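Local coordinates for cyclic nucleotide-binding domain (CNMP-BD) protein (Geobacter metallireducens, PDB 3MDP) that probably senses a cyclic nucleotide or similar small ligand through a double-stranded beta-helix domain, and may act as a DNA-binding transcription factor, at residues S88-Y93 with L115-S119. Residues are numbered along the deposited sequence; the frame is centred on the assembly and turned at random. Where two conformers were deposited one is given.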
ATOM      1  N   SER A  88      -3.249  -7.681   7.444  0.50 14.64           N
ATOM      2  CA  SER A  88      -2.606  -7.906   8.747  0.50 14.69           C
ATOM      3  C   SER A  88      -1.824  -6.673   9.232  0.50 14.19           C
ATOM      4  O   SER A  88      -1.589  -6.514  10.438  0.50 14.43           O
ATOM      5  CB  SER A  88      -1.723  -9.163   8.722  0.50 16.07           C
ATOM      6  OG  SER A  88      -0.855  -9.176   7.611  0.50 18.98           O
ATOM      7  N   LEU A  89      -1.452  -5.788   8.308  1.00 13.58           N
ATOM      8  CA  LEU A  89      -0.767  -4.544   8.658  1.00 13.94           C
ATOM      9  C   LEU A  89      -1.518  -3.264   8.218  1.00 14.73           C
ATOM     10  O   LEU A  89      -0.972  -2.167   8.354  1.00 14.65           O
ATOM     11  CB  LEU A  89       0.636  -4.522   8.052  1.00 16.06           C
ATOM     12  CG  LEU A  89       1.670  -5.505   8.620  1.00 18.34           C
ATOM     13  CD1 LEU A  89       2.971  -5.461   7.811  1.00 18.03           C
ATOM     14  CD2 LEU A  89       1.909  -5.183  10.061  1.00 21.33           C
ATOM     15  N   ILE A  90      -2.736  -3.398   7.696  1.00 14.97           N
ATOM     16  CA  ILE A  90      -3.516  -2.250   7.246  1.00 14.39           C
ATOM     17  C   ILE A  90      -4.833  -2.173   8.019  1.00 13.75           C
ATOM     18  O   ILE A  90      -5.722  -3.001   7.847  1.00 11.07           O
ATOM     19  CB  ILE A  90      -3.812  -2.270   5.711  1.00 12.96           C
ATOM     20  CG1 ILE A  90      -2.526  -2.480   4.875  1.00 14.03           C
ATOM     21  CG2 ILE A  90      -4.509  -0.945   5.289  1.00  9.89           C
ATOM     22  CD1 ILE A  90      -2.773  -2.832   3.420  1.00 11.38           C
ATOM     23  N   LYS A  91      -4.962  -1.167   8.875  1.00 18.17           N
ATOM     24  CA  LYS A  91      -6.246  -0.886   9.524  1.00 17.09           C
ATOM     25  C   LYS A  91      -7.402  -0.933   8.548  1.00 18.30           C
ATOM     26  O   LYS A  91      -7.299  -0.407   7.439  1.00 21.68           O
ATOM     27  CB  LYS A  91      -6.239   0.490  10.151  1.00 20.63           C
ATOM     28  CG  LYS A  91      -5.412   0.579  11.363  1.00 19.55           C
ATOM     29  CD  LYS A  91      -5.598   1.921  12.043  1.00 25.64           C
ATOM     30  CE  LYS A  91      -4.729   2.010  13.288  1.00 27.19           C
ATOM     31  NZ  LYS A  91      -5.074   3.217  14.103  1.00 32.56           N
ATOM     32  N   PRO A  92      -8.528  -1.517   8.966  1.00 15.43           N
ATOM     33  CA  PRO A  92      -8.814  -2.028  10.308  1.00 13.72           C
ATOM     34  C   PRO A  92      -8.520  -3.521  10.515  1.00 11.11           C
ATOM     35  O   PRO A  92      -9.166  -4.152  11.336  1.00 13.45           O
ATOM     36  CB  PRO A  92     -10.315  -1.771  10.420  1.00 16.17           C
ATOM     37  CG  PRO A  92     -10.797  -2.101   9.038  1.00 13.42           C
ATOM     38  CD  PRO A  92      -9.746  -1.498   8.136  1.00 16.87           C
ATOM     39  N   TYR A  93      -7.565  -4.065   9.767  1.00 13.05           N
ATOM     40  CA  TYR A  93      -6.993  -5.401  10.051  1.00 12.89           C
ATOM     41  C   TYR A  93      -7.979  -6.569   9.893  1.00 11.12           C
ATOM     42  O   TYR A  93      -7.953  -7.558  10.659  1.00 15.10           O
ATOM     43  CB  TYR A  93      -6.356  -5.426  11.449  1.00 12.73           C
ATOM     44  CG  TYR A  93      -5.460  -4.268  11.793  1.00 12.29           C
ATOM     45  CD1 TYR A  93      -4.303  -3.997  11.039  1.00 13.73           C
ATOM     46  CD2 TYR A  93      -5.706  -3.495  12.922  1.00 11.93           C
ATOM     47  CE1 TYR A  93      -3.463  -2.942  11.373  1.00 16.82           C
ATOM     48  CE2 TYR A  93      -4.866  -2.432  13.262  1.00 16.85           C
ATOM     49  CZ  TYR A  93      -3.742  -2.179  12.488  1.00 16.18           C
ATOM     50  OH  TYR A  93      -2.915  -1.157  12.814  1.00 22.26           O
ATOM     51  N   LEU A 115       3.314  -8.927  14.431  1.00 16.13           N
ATOM     52  CA  LEU A 115       3.870  -7.844  13.590  1.00 16.06           C
ATOM     53  C   LEU A 115       3.308  -6.503  14.004  1.00 14.74           C
ATOM     54  O   LEU A 115       4.005  -5.474  13.975  1.00 16.04           O
ATOM     55  CB  LEU A 115       3.565  -8.058  12.111  1.00 15.16           C
ATOM     56  CG  LEU A 115       4.401  -9.052  11.334  1.00 14.79           C
ATOM     57  CD1 LEU A 115       3.868  -9.145   9.901  1.00 18.23           C
ATOM     58  CD2 LEU A 115       5.904  -8.688  11.368  1.00 17.87           C
ATOM     59  N   ARG A 116       2.026  -6.497  14.328  1.00 16.25           N
ATOM     60  CA  ARG A 116       1.383  -5.269  14.790  1.00 15.24           C
ATOM     61  C   ARG A 116       2.012  -4.760  16.086  1.00 15.40           C
ATOM     62  O   ARG A 116       2.271  -3.561  16.199  1.00 15.50           O
ATOM     63  CB  ARG A 116      -0.135  -5.444  14.914  1.00 16.12           C
ATOM     64  CG  ARG A 116      -0.820  -5.514  13.555  1.00 15.38           C
ATOM     65  CD  ARG A 116      -2.337  -5.458  13.611  1.00 16.68           C
ATOM     66  NE  ARG A 116      -2.951  -6.599  14.299  1.00 16.23           N
ATOM     67  CZ  ARG A 116      -3.305  -7.757  13.749  1.00 17.03           C
ATOM     68  NH1 ARG A 116      -3.094  -8.018  12.464  1.00 13.29           N
ATOM     69  NH2 ARG A 116      -3.858  -8.691  14.515  1.00 19.23           N
ATOM     70  N   GLU A 117       2.305  -5.653  17.034  1.00 14.03           N
ATOM     71  CA  GLU A 117       2.924  -5.257  18.320  1.00 13.87           C
ATOM     72  C   GLU A 117       4.282  -4.662  18.083  1.00 16.16           C
ATOM     73  O   GLU A 117       4.635  -3.614  18.644  1.00 15.71           O
ATOM     74  CB  GLU A 117       3.133  -6.446  19.247  1.00 15.19           C
ATOM     75  CG  GLU A 117       1.893  -6.914  19.921  1.00 16.47           C
ATOM     76  CD  GLU A 117       2.057  -8.262  20.602  1.00 18.92           C
ATOM     77  OE1 GLU A 117       3.193  -8.764  20.795  1.00 13.19           O
ATOM     78  OE2 GLU A 117       1.019  -8.848  20.939  1.00 22.74           O
HETATM   79  N   MSE A 118       5.040  -5.353  17.241  1.00 17.40           N
HETATM   80  CA  MSE A 118       6.417  -5.005  16.961  1.00 19.59           C
HETATM   81  C   MSE A 118       6.466  -3.690  16.226  1.00 20.41           C
HETATM   82  O   MSE A 118       7.325  -2.866  16.498  1.00 19.89           O
HETATM   83  CB  MSE A 118       7.090  -6.110  16.130  1.00 19.84           C
HETATM   84  CG  MSE A 118       7.181  -7.440  16.883  1.00 20.75           C
HETATM   85 SE   MSE A 118       7.389  -9.003  15.731  0.75 19.29          SE
HETATM   86  CE  MSE A 118       9.065  -8.542  14.969  1.00 15.38           C
ATOM     87  N   SER A 119       5.526  -3.491  15.304  1.00 21.89           N
ATOM     88  CA  SER A 119       5.392  -2.215  14.608  1.00 22.27           C
ATOM     89  C   SER A 119       5.127  -1.069  15.553  1.00 22.01           C
ATOM     90  O   SER A 119       5.671   0.006  15.369  1.00 23.19           O
ATOM     91  CB  SER A 119       4.283  -2.284  13.559  1.00 21.12           C
ATOM     92  OG  SER A 119       4.667  -3.191  12.558  1.00 22.15           O
TER
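The ring of Tyr93 lies between Arg116 CD over the centre of one face and Lys91 CA over the other, with Leu89 C in plane at its edge. The guanidinium of Arg116 has Tyr93 CB off toward the rim of one face and Ser88 O near its plane at the edge. In this cyclic nucleotide-binding domain of the cupin clan, with its double-stranded beta-helix fold, the pairing joins the loop after strand 83-84 to the helix 112-121 that follows the beta-helix, illustrating how one arginine can serve a loop by both its aliphatic and its charged parts. Arg116 CD makes a CH-pi contact 3.5 Å from the centroid of the Tyr93 ring, whereas the cation-pi contact is off-centre, Arg116 CZ standing 5.0 Å from that centroid. A bend at chi3 (-64°) carries the guanidinium off the ring centre toward Tyr93 CB, its plane 33° from that of the tyrosine. Arg116 NH1 then donates to an in-plane lone pair of Ser88 O at 2.9 Å, the N-H...O angle being 161°. NH1 also bonds Ala47 O, and NH2 forms a salt bridge with Asp48, so three partners fix the rotation of the group. A leucine in place of Arg116 would probably leave Ser88 O, Ala47 O and the Asp48 carboxylate without their mate. Ser88 OG bonds Gly85 O, of a succinate-binding residue, though none is bound to this chain. Alongside, the buried Leu89 and Leu115 cross at about a right angle, and Leu89 CD2 rests 3.9 Å from Leu115 CB.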